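Succinylglutamatedesuccinylase/aspartoacylase (Rhodobacter sphaeroides 2.4.1, PDB 3CDX) probably hydrolyses carbon-nitrogen bonds of linear amides, as a metal-dependent enzyme of the succinylglutamate desuccinylase/aspartoacylase family. Local coordinates at residues Gly21-Ala27 and Glu42-Val48; Val109-Ile114 and Thr125-Ala131; Leu139-Ser145 and Val203-Val209; Arg274-Phe278 and Ala322-Arg326. All coordinates share one frame; numbering follows the deposited sequence.

From the N terminus, contact 1 closes first, a beta hairpin in which strand 21-30 turns back along strand 40-50. Contact 2 follows as another short closure, folding the loop 109-114 onto the start of helix 126-138. That helix leads directly into contact 3, which spans 57 residues to set strand 144-148 beside strand 209-214. Contact 4 comes last and joins strand 276-280 to the loop before strand 326-327, its centre about 41 Å from that of contact 1. The four closures run in series, none nested in or crossing another. Contacts 2 and 3 both belong to the catalytic domain. Contacts 1 and 4 both touch the second subunit.

Contact 1 of 4, residues Gly21-Ala27 and Glu42-Val48; sequences GRQAGYA and EIPITVV
Strands 21-27 and 42-48 pair antiparallel as the two arms of a beta hairpin, with Gln23, Gly25 and Ala27 forming hydrogen-bonded pairs with Val47, Ile45 and Ile43. Each of these pairs is closed by two backbone bonds, such as Gly25 N to Ile45 O at 2.8 Å and Ile45 N to Gly25 O at 2.9 Å. Between them, CA-H...O contacts join the strands, Thr46 CA lying 3.2 Å from Gln23 O.

Tyr26, Pro44, Ala24, Thr46, Arg22 and Val48 share one face. The Tyr26 ring leans on Pro44, CE1 standing 4.1 Å from Pro44 CB, and its CD1 is 3.7 Å from Glu42 CB. Glu42 carries its carboxylate above the ring, with OE1 over the centre and the two planes only 25° apart. With CG anti to its carbonyl carbon (chi1 -57°), Tyr26 presents the ring to both neighbours. An alanine in its place is likely to leave Pro44 and the Glu42 side chain without their cover and Val303 N of the second subunit without its hydroxyl partner. On the other face Gln23 and Val47 lie side by side, and Ala27 CB meets Ile45 CD1 at 3.8 Å.

Arg22 extends its chain past Val48 to lay its guanidinium over Thr46 CG2, and forms a salt bridge with Asp304 of the second subunit; Glu42 forms one with Arg329 of the third. Within the chain, strand 87-92 continues the sheet beyond 42-48, bonding through Met91 to Thr46 and through Val89 to Val48.

Contact 2 of 4, residues Val109-Ile114 and Thr125-Ala131; sequences VDGRDI and TFSQMLA
Asp110 holds the loop 109-114 to the first turn of helix 126-138, its carboxylate taking four hydrogen bonds, two at each oxygen. OD1 receives the Ser127 hydroxyl on its syn lone pair, OG lying 2.6 Å away. From above the carboxylate plane it also accepts Arg112 N at 3.1 Å, an Asx turn at Asp110-Arg112. At OD2 the donors are the Thr125 hydroxyl, with OG1 at 2.8 Å, and Ser127 N at the same distance with an N-H...O angle of 162°; they come from opposite faces of the plane, the hydroxyl on the anti side and the amide on the syn side. With CG between the backbone N and the carbonyl carbon (chi1 58°), the Asp110 carboxylate is directed to the helix start.

Thr125 stands at the N-cap position without a capping bond from its side chain. Besides donating to Asp110, its OG1 accepts a hydrogen bond from a water, which in turn accepts from Arg112 NH2 at 2.7 Å in the plane of the guanidinium. Thr125 N is bound by Gln128 OE1, in the plane of the amide and on a lone pair. Apolar contacts flank these bonds: Val109 CG1 packs 3.5 Å from Phe126 CB, and Ile114 CD1 reaches Leu130 CD2 at 3.7 Å.

Ile114 also lies close to the calcium ligand His63, whose NE2 is hydrogen-bonded by the adjacent Asp113. A carboxylate gripped by four donors at the N-terminal end of a helix is probably stabilised as an anion, fixing the fold of a loop that borders the metal site.

Contact 3 of 4, residues Leu139-Ser145 and Val203-Val209; sequences LPMADIS and VERRGIV
Leu139 opens the contact by pushing its branched end between the last turn of helix 199-205 and Ile208. Its CG lies anti to the backbone N (chi1 -178°), which takes CD1 to Val203 CG2 at 3.8 Å and to Ile208 CD1 at the same distance, while CD2 rests against Arg206 CD. A serine here would probably open a gap between Val203 and Ile208 and leave the aliphatic part of Arg206 less supported. Pro140 follows, its CG 3.5 Å above one face of the Arg206 guanidinium, toward the rim; Arg206 NE is paired with Asp135. The Ala142 methyl faces Ile208 CG2, and Asp143 O accepts a weak bond from Val209 N. Ile144 pairs with Val209 in parallel register, their CG1 atoms 3.8 Å apart. At Ser145 the backbone N donates to Val209 O at 2.9 Å, nearly straight at 172°, and OG lies by Val203 CG2.

In the second segment Gly207 ends helix 199-205 in a Schellman motif, and the chain turns into strand 209-214. Strand 144-148 runs between strands 55-60 and 209-214, parallel to both, with helix 169-182 packed on Ile144 and Val209.

Contact 4 of 4, residues Arg274-Phe278 and Ala322-Arg326; sequences RTGLF and AGPGR
Thr275 CG2 sits over one face of the Arg326 guanidinium, 3.6 Å above its plane and offset toward the rim, with Gly276 CA also near NH1. The Phe278 ring is met at its edge, where Ala322 CB lies near the ring plane and 3.7 Å from CD2; a water also lies in plane at the edge. Arg326 runs extended from CG to NE, CG being anti to its backbone N (chi1 178°), which carries the guanidinium across to Thr275, just before strand 276-280. There NE donates to Gln101 O of the second subunit, and a water that donates to Thr275 O accepts a weak bond from Arg326 NH1.

The backbones meet through one hydrogen bond, Phe278 N to Gly325 O at 2.9 Å. Leu277 CD1 lies 3.4 Å from Gly325 O. Arg326 CA makes a CA-H...O contact of 3.4 Å with Gly276 O.

Leu277 and Arg326 also pack on Gln70 and Ile100 of the second subunit, respectively. The two residues form an antiparallel non-hydrogen-bonded pair where strand 326-327, outermost within this chain, joins strand 276-280 in a four-stranded antiparallel sheet from the later part of the chain.

Contact 1 of 4, residues Gly21-Ala27 and Glu42-Val48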
loop_
_atom_site.group_PDB
_atom_site.type_symbol
_atom_site.label_atom_id
_atom_site.label_comp_id
_atom_site.label_asym_id
_atom_site.label_seq_id
_atom_site.Cartn_x
_atom_site.Cartn_y
_atom_site.Cartn_z
ATOM N N GLY A 21 27.955 -31.937 21.212
ATOM C CA GLY A 21 26.609 -32.433 21.135
ATOM C C GLY A 21 25.802 -31.679 20.085
ATOM O O GLY A 21 26.349 -31.076 19.138
ATOM N N ARG A 22 24.491 -31.721 20.256
ATOM C CA ARG A 22 23.576 -31.073 19.338
ATOM C C ARG A 22 22.771 -30.056 20.096
ATOM O O ARG A 22 22.251 -30.361 21.157
ATOM C CB ARG A 22 22.665 -32.107 18.682
ATOM C CG ARG A 22 21.597 -31.527 17.765
ATOM C CD ARG A 22 20.745 -32.635 17.142
ATOM N NE ARG A 22 19.860 -32.113 16.098
ATOM C CZ ARG A 22 18.651 -31.615 16.350
ATOM N NH1 ARG A 22 18.184 -31.566 17.601
ATOM N NH2 ARG A 22 17.906 -31.173 15.354
ATOM N N GLN A 23 22.705 -28.833 19.539
ATOM C CA GLN A 23 21.812 -27.745 19.995
ATOM C C GLN A 23 20.980 -27.271 18.816
ATOM O O GLN A 23 21.532 -26.900 17.787
ATOM C CB GLN A 23 22.618 -26.567 20.547
ATOM C CG GLN A 23 23.219 -26.828 21.950
ATOM C CD GLN A 23 24.376 -25.912 22.228
ATOM O OE1 GLN A 23 24.221 -24.897 22.935
ATOM N NE2 GLN A 23 25.554 -26.230 21.635
ATOM N N ALA A 24 19.659 -27.326 18.964
ATOM C CA ALA A 24 18.711 -26.864 17.955
ATOM C C ALA A 24 17.878 -25.799 18.628
ATOM O O ALA A 24 17.156 -26.102 19.570
ATOM C CB ALA A 24 17.815 -28.010 17.498
ATOM N N GLY A 25 17.972 -24.561 18.146
ATOM C CA GLY A 25 17.230 -23.448 18.737
ATOM C C GLY A 25 17.025 -22.300 17.769
ATOM O O GLY A 25 16.942 -22.502 16.564
ATOM N N TYR A 26 16.934 -21.088 18.299
ATOM C CA TYR A 26 16.620 -19.913 17.478
ATOM C C TYR A 26 17.473 -18.784 17.938
ATOM O O TYR A 26 17.699 -18.632 19.141
ATOM C CB TYR A 26 15.164 -19.501 17.684
ATOM C CG TYR A 26 14.227 -20.619 17.362
ATOM C CD1 TYR A 26 13.893 -20.894 16.039
ATOM C CD2 TYR A 26 13.684 -21.427 18.371
ATOM C CE1 TYR A 26 13.056 -21.918 15.726
ATOM C CE2 TYR A 26 12.846 -22.496 18.041
ATOM C CZ TYR A 26 12.542 -22.707 16.702
ATOM O OH TYR A 26 11.722 -23.710 16.315
ATOM N N ALA A 27 17.950 -17.973 17.006
ATOM C CA ALA A 27 18.393 -16.635 17.398
ATOM C C ALA A 27 17.171 -15.735 17.397
ATOM O O ALA A 27 16.372 -15.798 16.489
ATOM C CB ALA A 27 19.478 -16.101 16.464
ATOM N N GLU A 42 12.086 -15.433 15.322
ATOM C CA GLU A 42 12.959 -16.560 15.634
ATOM C C GLU A 42 13.591 -17.137 14.367
ATOM O O GLU A 42 12.892 -17.577 13.428
ATOM C CB GLU A 42 12.175 -17.648 16.379
ATOM C CG GLU A 42 11.824 -17.218 17.815
ATOM C CD GLU A 42 10.765 -18.085 18.513
ATOM O OE1 GLU A 42 10.223 -19.040 17.926
ATOM O OE2 GLU A 42 10.457 -17.775 19.678
ATOM N N ILE A 43 14.920 -17.156 14.369
ATOM C CA ILE A 43 15.682 -17.626 13.230
ATOM C C ILE A 43 16.274 -18.986 13.635
ATOM O O ILE A 43 17.149 -19.048 14.494
ATOM C CB ILE A 43 16.835 -16.649 12.853
ATOM C CG1 ILE A 43 16.401 -15.181 12.807
ATOM C CG2 ILE A 43 17.576 -17.124 11.546
ATOM C CD1 ILE A 43 15.667 -14.682 11.586
ATOM N N PRO A 44 15.796 -20.075 13.022
ATOM C CA PRO A 44 16.333 -21.409 13.376
ATOM C C PRO A 44 17.854 -21.611 13.155
ATOM O O PRO A 44 18.383 -21.289 12.089
ATOM C CB PRO A 44 15.501 -22.382 12.516
ATOM C CG PRO A 44 14.805 -21.545 11.489
ATOM C CD PRO A 44 14.706 -20.150 12.018
ATOM N N ILE A 45 18.519 -22.143 14.187
ATOM C CA ILE A 45 19.957 -22.504 14.157
ATOM C C ILE A 45 20.146 -23.843 14.883
ATOM O O ILE A 45 19.695 -24.000 16.034
ATOM C CB ILE A 45 20.872 -21.502 14.936
ATOM C CG1 ILE A 45 20.783 -20.085 14.402
ATOM C CG2 ILE A 45 22.360 -21.980 14.929
ATOM C CD1 ILE A 45 21.495 -19.054 15.316
ATOM N N THR A 46 20.769 -24.803 14.185
ATOM C CA THR A 46 21.127 -26.107 14.727
ATOM C C THR A 46 22.645 -26.240 14.595
ATOM O O THR A 46 23.233 -25.916 13.544
ATOM C CB THR A 46 20.427 -27.289 13.982
ATOM O OG1 THR A 46 19.006 -27.106 14.001
ATOM C CG2 THR A 46 20.723 -28.638 14.675
ATOM N N VAL A 47 23.281 -26.679 15.681
ATOM C CA VAL A 47 24.735 -26.909 15.700
ATOM C C VAL A 47 24.970 -28.298 16.238
ATOM O O VAL A 47 24.379 -28.690 17.269
ATOM C CB VAL A 47 25.538 -25.844 16.510
ATOM C CG1 VAL A 47 25.156 -25.864 17.990
ATOM C CG2 VAL A 47 27.060 -26.062 16.365
ATOM N N VAL A 48 25.788 -29.049 15.498
ATOM C CA VAL A 48 26.290 -30.349 15.941
ATOM C C VAL A 48 27.816 -30.222 16.060
ATOM O O VAL A 48 28.503 -29.851 15.099
ATOM C CB VAL A 48 25.895 -31.504 14.956
ATOM C CG1 VAL A 48 26.488 -32.826 15.393
ATOM C CG2 VAL A 48 24.384 -31.637 14.834
#

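Contact 2 of 4, residues Val109-Ile114 and Thr125-Ala131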
loop_
_atom_site.group_PDB
_atom_site.type_symbol
_atom_site.label_atom_id
_atom_site.label_comp_id
_atom_site.label_asym_id
_atom_site.label_seq_id
_atom_site.Cartn_x
_atom_site.Cartn_y
_atom_site.Cartn_z
ATOM N N VAL A 109 9.918 -6.174 5.847
ATOM C CA VAL A 109 10.085 -5.336 7.024
ATOM C C VAL A 109 10.625 -3.952 6.616
ATOM O O VAL A 109 10.065 -2.927 6.984
ATOM C CB VAL A 109 11.006 -6.017 8.110
ATOM C CG1 VAL A 109 11.380 -5.030 9.230
ATOM C CG2 VAL A 109 10.344 -7.268 8.699
ATOM N N ASP A 110 11.692 -3.940 5.819
ATOM C CA ASP A 110 12.403 -2.708 5.445
ATOM C C ASP A 110 12.618 -2.550 3.935
ATOM O O ASP A 110 13.306 -1.607 3.455
ATOM C CB ASP A 110 13.719 -2.591 6.219
ATOM C CG ASP A 110 14.665 -3.773 5.990
ATOM O OD1 ASP A 110 14.412 -4.615 5.096
ATOM O OD2 ASP A 110 15.704 -3.820 6.684
ATOM N N GLY A 111 12.043 -3.484 3.179
ATOM C CA GLY A 111 12.096 -3.468 1.738
ATOM C C GLY A 111 13.468 -3.695 1.152
ATOM O O GLY A 111 13.672 -3.495 -0.067
ATOM N N ARG A 112 14.429 -4.065 1.997
ATOM C CA ARG A 112 15.774 -4.301 1.506
ATOM C C ARG A 112 16.011 -5.691 0.887
ATOM O O ARG A 112 15.460 -6.708 1.316
ATOM C CB ARG A 112 16.839 -4.042 2.594
ATOM C CG ARG A 112 16.936 -2.549 3.118
ATOM C CD ARG A 112 17.250 -1.487 2.033
ATOM N NE ARG A 112 18.633 -1.565 1.504
ATOM C CZ ARG A 112 19.730 -1.063 2.097
ATOM N NH1 ARG A 112 20.919 -1.190 1.505
ATOM N NH2 ARG A 112 19.658 -0.433 3.281
ATOM N N ASP A 113 16.901 -5.719 -0.096
ATOM C CA ASP A 113 17.501 -6.971 -0.519
ATOM C C ASP A 113 18.647 -7.196 0.454
ATOM O O ASP A 113 19.648 -6.496 0.396
ATOM C CB ASP A 113 18.038 -6.849 -1.934
ATOM C CG ASP A 113 18.539 -8.191 -2.480
ATOM O OD1 ASP A 113 19.017 -9.030 -1.679
ATOM O OD2 ASP A 113 18.428 -8.383 -3.714
ATOM N N ILE A 114 18.500 -8.147 1.361
ATOM C CA ILE A 114 19.502 -8.333 2.397
ATOM C C ILE A 114 20.884 -8.595 1.816
ATOM O O ILE A 114 21.888 -8.267 2.453
ATOM C CB ILE A 114 19.101 -9.447 3.390
ATOM C CG1 ILE A 114 20.018 -9.492 4.623
ATOM C CG2 ILE A 114 19.053 -10.805 2.671
ATOM C CD1 ILE A 114 19.437 -10.373 5.820
ATOM N N THR A 125 18.330 -0.936 10.043
ATOM C CA THR A 125 17.051 -1.600 9.913
ATOM C C THR A 125 17.201 -3.137 9.966
ATOM O O THR A 125 18.317 -3.675 9.973
ATOM C CB THR A 125 16.359 -1.194 8.612
ATOM O OG1 THR A 125 17.155 -1.630 7.503
ATOM C CG2 THR A 125 16.108 0.324 8.574
ATOM N N PHE A 126 16.063 -3.836 9.986
ATOM C CA PHE A 126 16.061 -5.259 10.309
ATOM C C PHE A 126 17.061 -6.043 9.449
ATOM O O PHE A 126 17.852 -6.821 9.966
ATOM C CB PHE A 126 14.671 -5.853 10.142
ATOM C CG PHE A 126 14.612 -7.317 10.539
ATOM C CD1 PHE A 126 14.376 -7.680 11.855
ATOM C CD2 PHE A 126 14.882 -8.311 9.606
ATOM C CE1 PHE A 126 14.366 -9.017 12.219
ATOM C CE2 PHE A 126 14.886 -9.644 9.960
ATOM C CZ PHE A 126 14.623 -9.997 11.270
ATOM N N SER A 127 17.028 -5.809 8.135
ATOM C CA SER A 127 17.820 -6.595 7.200
ATOM C C SER A 127 19.315 -6.307 7.413
ATOM O O SER A 127 20.123 -7.216 7.339
ATOM C CB SER A 127 17.418 -6.282 5.738
ATOM O OG SER A 127 16.077 -6.632 5.497
ATOM N N GLN A 128 19.639 -5.041 7.690
ATOM C CA GLN A 128 20.998 -4.612 8.004
ATOM C C GLN A 128 21.517 -5.232 9.302
ATOM O O GLN A 128 22.694 -5.609 9.386
ATOM C CB GLN A 128 21.103 -3.074 8.082
ATOM C CG GLN A 128 20.759 -2.284 6.792
ATOM C CD GLN A 128 20.880 -0.771 6.993
ATOM O OE1 GLN A 128 20.231 -0.187 7.871
ATOM N NE2 GLN A 128 21.729 -0.140 6.192
ATOM N N MET A 129 20.647 -5.318 10.313
ATOM C CA MET A 129 21.016 -5.892 11.619
ATOM C C MET A 129 21.199 -7.425 11.520
ATOM O O MET A 129 22.103 -8.038 12.128
ATOM C CB MET A 129 19.912 -5.507 12.638
ATOM C CG MET A 129 19.765 -6.448 13.837
ATOM S SD MET A 129 18.343 -6.147 14.957
ATOM C CE MET A 129 17.223 -7.395 14.202
ATOM N N LEU A 130 20.340 -8.044 10.729
ATOM C CA LEU A 130 20.471 -9.467 10.454
ATOM C C LEU A 130 21.732 -9.760 9.620
ATOM O O LEU A 130 22.426 -10.720 9.880
ATOM C CB LEU A 130 19.184 -10.027 9.783
ATOM C CG LEU A 130 19.210 -11.513 9.419
ATOM C CD1 LEU A 130 19.522 -12.387 10.715
ATOM C CD2 LEU A 130 17.874 -11.893 8.755
ATOM N N ALA A 131 22.031 -8.943 8.621
ATOM C CA ALA A 131 23.242 -9.160 7.849
ATOM C C ALA A 131 24.458 -9.049 8.783
ATOM O O ALA A 131 25.369 -9.848 8.691
ATOM C CB ALA A 131 23.342 -8.171 6.715
HETATM O O HOH W 1 17.663 -0.185 5.157
#

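Contact 3 of 4, residues Leu139-Ser145 and Val203-Val209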
loop_
_atom_site.group_PDB
_atom_site.type_symbol
_atom_site.label_atom_id
_atom_site.label_comp_id
_atom_site.label_asym_id
_atom_site.label_seq_id
_atom_site.Cartn_x
_atom_site.Cartn_y
_atom_site.Cartn_z
ATOM N N LEU A 139 29.449 -16.189 10.881
ATOM C CA LEU A 139 30.482 -16.439 9.840
ATOM C C LEU A 139 31.952 -16.654 10.305
ATOM O O LEU A 139 32.616 -17.546 9.780
ATOM C CB LEU A 139 30.391 -15.398 8.732
ATOM C CG LEU A 139 31.346 -15.524 7.564
ATOM C CD1 LEU A 139 31.231 -16.971 6.981
ATOM C CD2 LEU A 139 31.111 -14.419 6.514
ATOM N N PRO A 140 32.452 -15.875 11.294
ATOM C CA PRO A 140 33.843 -16.125 11.729
ATOM C C PRO A 140 34.108 -17.540 12.269
ATOM O O PRO A 140 35.258 -17.938 12.387
ATOM C CB PRO A 140 34.060 -15.076 12.857
ATOM C CG PRO A 140 33.041 -13.975 12.517
ATOM C CD PRO A 140 31.850 -14.749 12.042
ATOM N N MET A 141 33.075 -18.278 12.659
ATOM C CA MET A 141 33.292 -19.653 13.179
ATOM C C MET A 141 33.630 -20.678 12.075
ATOM O O MET A 141 34.071 -21.769 12.368
ATOM C CB MET A 141 32.077 -20.134 13.962
ATOM C CG MET A 141 31.941 -19.535 15.399
ATOM S SD MET A 141 30.488 -20.162 16.273
ATOM C CE MET A 141 29.126 -19.329 15.454
ATOM N N ALA A 142 33.437 -20.315 10.806
ATOM C CA ALA A 142 33.510 -21.269 9.687
ATOM C C ALA A 142 34.857 -21.395 9.022
ATOM O O ALA A 142 35.565 -20.420 8.843
ATOM C CB ALA A 142 32.479 -20.920 8.610
ATOM N N ASP A 143 35.129 -22.619 8.581
ATOM C CA ASP A 143 36.248 -22.975 7.728
ATOM C C ASP A 143 35.797 -23.016 6.272
ATOM O O ASP A 143 36.567 -22.703 5.342
ATOM C CB ASP A 143 36.738 -24.359 8.179
ATOM C CG ASP A 143 37.369 -24.287 9.550
ATOM O OD1 ASP A 143 38.384 -23.593 9.664
ATOM O OD2 ASP A 143 36.821 -24.817 10.524
ATOM N N ILE A 144 34.534 -23.415 6.079
ATOM C CA ILE A 144 33.915 -23.333 4.758
ATOM C C ILE A 144 32.438 -22.927 4.890
ATOM O O ILE A 144 31.773 -23.323 5.832
ATOM C CB ILE A 144 34.069 -24.674 3.970
ATOM C CG1 ILE A 144 33.426 -24.552 2.568
ATOM C CG2 ILE A 144 33.486 -25.838 4.770
ATOM C CD1 ILE A 144 33.610 -25.761 1.720
ATOM N N SER A 145 31.945 -22.179 3.899
ATOM C CA SER A 145 30.523 -21.831 3.798
ATOM C C SER A 145 29.931 -22.266 2.462
ATOM O O SER A 145 30.539 -22.067 1.390
ATOM C CB SER A 145 30.318 -20.315 4.003
ATOM O OG SER A 145 29.145 -19.824 3.321
ATOM N N VAL A 203 32.156 -13.830 3.192
ATOM C CA VAL A 203 32.898 -15.076 3.357
ATOM C C VAL A 203 34.280 -14.936 2.701
ATOM O O VAL A 203 35.304 -15.322 3.287
ATOM C CB VAL A 203 32.147 -16.293 2.732
ATOM C CG1 VAL A 203 32.975 -17.589 2.921
ATOM C CG2 VAL A 203 30.674 -16.453 3.285
ATOM N N GLU A 204 34.281 -14.363 1.494
ATOM C CA GLU A 204 35.493 -14.154 0.715
ATOM C C GLU A 204 36.418 -13.157 1.394
ATOM O O GLU A 204 37.606 -13.434 1.547
ATOM C CB GLU A 204 35.175 -13.786 -0.740
ATOM C CG GLU A 204 35.013 -15.066 -1.621
ATOM C CD GLU A 204 34.123 -14.877 -2.859
ATOM O OE1 GLU A 204 33.797 -13.718 -3.159
ATOM O OE2 GLU A 204 33.749 -15.900 -3.531
ATOM N N ARG A 205 35.877 -12.035 1.848
ATOM C CA ARG A 205 36.690 -11.034 2.544
ATOM C C ARG A 205 37.415 -11.622 3.762
ATOM O O ARG A 205 38.567 -11.277 4.028
ATOM C CB ARG A 205 35.835 -9.847 2.968
ATOM N N ARG A 206 36.746 -12.515 4.486
ATOM C CA ARG A 206 37.335 -13.202 5.627
ATOM C C ARG A 206 38.245 -14.384 5.241
ATOM O O ARG A 206 38.793 -15.074 6.109
ATOM C CB ARG A 206 36.215 -13.680 6.553
ATOM C CG ARG A 206 35.541 -12.553 7.340
ATOM C CD ARG A 206 34.259 -13.025 8.113
ATOM N NE ARG A 206 33.640 -11.870 8.764
ATOM C CZ ARG A 206 34.047 -11.324 9.910
ATOM N NH1 ARG A 206 35.053 -11.849 10.574
ATOM N NH2 ARG A 206 33.433 -10.244 10.404
ATOM N N GLY A 207 38.407 -14.629 3.940
ATOM C CA GLY A 207 39.312 -15.686 3.474
ATOM C C GLY A 207 38.886 -17.107 3.811
ATOM O O GLY A 207 39.721 -18.003 3.942
ATOM N N ILE A 208 37.580 -17.300 3.970
ATOM C CA ILE A 208 36.944 -18.609 4.208
ATOM C C ILE A 208 36.548 -19.176 2.838
ATOM O O ILE A 208 36.160 -18.416 1.952
ATOM C CB ILE A 208 35.662 -18.371 5.107
ATOM C CG1 ILE A 208 36.073 -17.860 6.504
ATOM C CG2 ILE A 208 34.724 -19.588 5.160
ATOM C CD1 ILE A 208 35.009 -17.009 7.220
ATOM N N VAL A 209 36.673 -20.485 2.640
ATOM C CA VAL A 209 36.214 -21.113 1.385
ATOM C C VAL A 209 34.699 -20.890 1.209
ATOM O O VAL A 209 33.923 -21.196 2.091
ATOM C CB VAL A 209 36.541 -22.608 1.329
ATOM C CG1 VAL A 209 35.978 -23.214 0.091
ATOM C CG2 VAL A 209 38.095 -22.823 1.384
#

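Contact 4 of 4, residues Arg274-Phe278 and Ala322-Arg326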
loop_
_atom_site.group_PDB
_atom_site.type_symbol
_atom_site.label_atom_id
_atom_site.label_comp_id
_atom_site.label_asym_id
_atom_site.label_seq_id
_atom_site.Cartn_x
_atom_site.Cartn_y
_atom_site.Cartn_z
ATOM N N ARG A 274 13.664 -3.404 -24.407
ATOM C CA ARG A 274 12.347 -2.838 -24.233
ATOM C C ARG A 274 11.558 -3.676 -23.241
ATOM O O ARG A 274 11.801 -4.875 -23.078
ATOM C CB ARG A 274 11.588 -2.712 -25.571
ATOM C CG ARG A 274 12.184 -1.756 -26.633
ATOM C CD ARG A 274 12.087 -0.240 -26.291
ATOM N NE ARG A 274 12.879 0.546 -27.240
ATOM C CZ ARG A 274 13.389 1.766 -27.028
ATOM N NH1 ARG A 274 13.216 2.408 -25.878
ATOM N NH2 ARG A 274 14.099 2.351 -27.992
ATOM N N THR A 275 10.633 -3.021 -22.554
ATOM C CA THR A 275 9.623 -3.727 -21.767
ATOM C C THR A 275 8.595 -4.430 -22.675
ATOM O O THR A 275 8.043 -3.832 -23.597
ATOM C CB THR A 275 8.987 -2.759 -20.776
ATOM O OG1 THR A 275 10.014 -2.314 -19.881
ATOM C CG2 THR A 275 7.850 -3.444 -19.952
ATOM N N GLY A 276 8.386 -5.720 -22.464
ATOM C CA GLY A 276 7.308 -6.401 -23.151
ATOM C C GLY A 276 7.253 -7.863 -22.768
ATOM O O GLY A 276 7.809 -8.250 -21.756
ATOM N N LEU A 277 6.599 -8.665 -23.598
ATOM C CA LEU A 277 6.370 -10.079 -23.334
ATOM C C LEU A 277 7.433 -10.909 -24.064
ATOM O O LEU A 277 7.402 -11.076 -25.302
ATOM C CB LEU A 277 4.930 -10.475 -23.747
ATOM C CG LEU A 277 4.522 -11.973 -23.714
ATOM C CD1 LEU A 277 5.061 -12.710 -22.502
ATOM C CD2 LEU A 277 2.995 -12.146 -23.785
ATOM N N PHE A 278 8.368 -11.422 -23.286
ATOM C CA PHE A 278 9.467 -12.168 -23.851
ATOM C C PHE A 278 9.218 -13.661 -24.001
ATOM O O PHE A 278 8.984 -14.366 -23.020
ATOM C CB PHE A 278 10.766 -11.918 -23.087
ATOM C CG PHE A 278 11.922 -12.729 -23.602
ATOM C CD1 PHE A 278 12.586 -12.340 -24.758
ATOM C CD2 PHE A 278 12.320 -13.894 -22.944
ATOM C CE1 PHE A 278 13.650 -13.107 -25.271
ATOM C CE2 PHE A 278 13.384 -14.668 -23.431
ATOM C CZ PHE A 278 14.046 -14.271 -24.601
ATOM N N ALA A 322 15.092 -16.851 -18.820
ATOM C CA ALA A 322 13.972 -15.936 -18.554
ATOM C C ALA A 322 13.007 -16.463 -17.472
ATOM O O ALA A 322 12.630 -17.633 -17.492
ATOM C CB ALA A 322 13.220 -15.660 -19.829
ATOM N N GLY A 323 12.640 -15.588 -16.537
ATOM C CA GLY A 323 11.682 -15.895 -15.463
ATOM C C GLY A 323 10.296 -15.422 -15.855
ATOM O O GLY A 323 9.571 -16.160 -16.548
ATOM N N PRO A 324 9.910 -14.200 -15.423
ATOM C CA PRO A 324 8.598 -13.592 -15.779
ATOM C C PRO A 324 8.383 -13.515 -17.288
ATOM O O PRO A 324 9.314 -13.193 -18.018
ATOM C CB PRO A 324 8.676 -12.146 -15.244
ATOM C CG PRO A 324 9.896 -12.052 -14.441
ATOM C CD PRO A 324 10.745 -13.308 -14.580
ATOM N N GLY A 325 7.160 -13.785 -17.745
ATOM C CA GLY A 325 6.807 -13.483 -19.130
ATOM C C GLY A 325 7.001 -12.017 -19.474
ATOM O O GLY A 325 7.638 -11.674 -20.481
ATOM N N ARG A 326 6.437 -11.126 -18.665
ATOM C CA ARG A 326 6.580 -9.726 -18.955
ATOM C C ARG A 326 7.923 -9.246 -18.396
ATOM O O ARG A 326 8.136 -9.255 -17.185
ATOM C CB ARG A 326 5.386 -8.942 -18.412
ATOM C CG ARG A 326 5.495 -7.408 -18.640
ATOM C CD ARG A 326 4.143 -6.749 -18.387
ATOM N NE ARG A 326 4.163 -5.293 -18.420
ATOM C CZ ARG A 326 4.251 -4.554 -19.531
ATOM N NH1 ARG A 326 4.371 -5.133 -20.740
ATOM N NH2 ARG A 326 4.228 -3.224 -19.439
HETATM O O HOH W 2 5.392 -3.596 -23.537
HETATM O O HOH W 3 10.006 -14.522 -20.424
#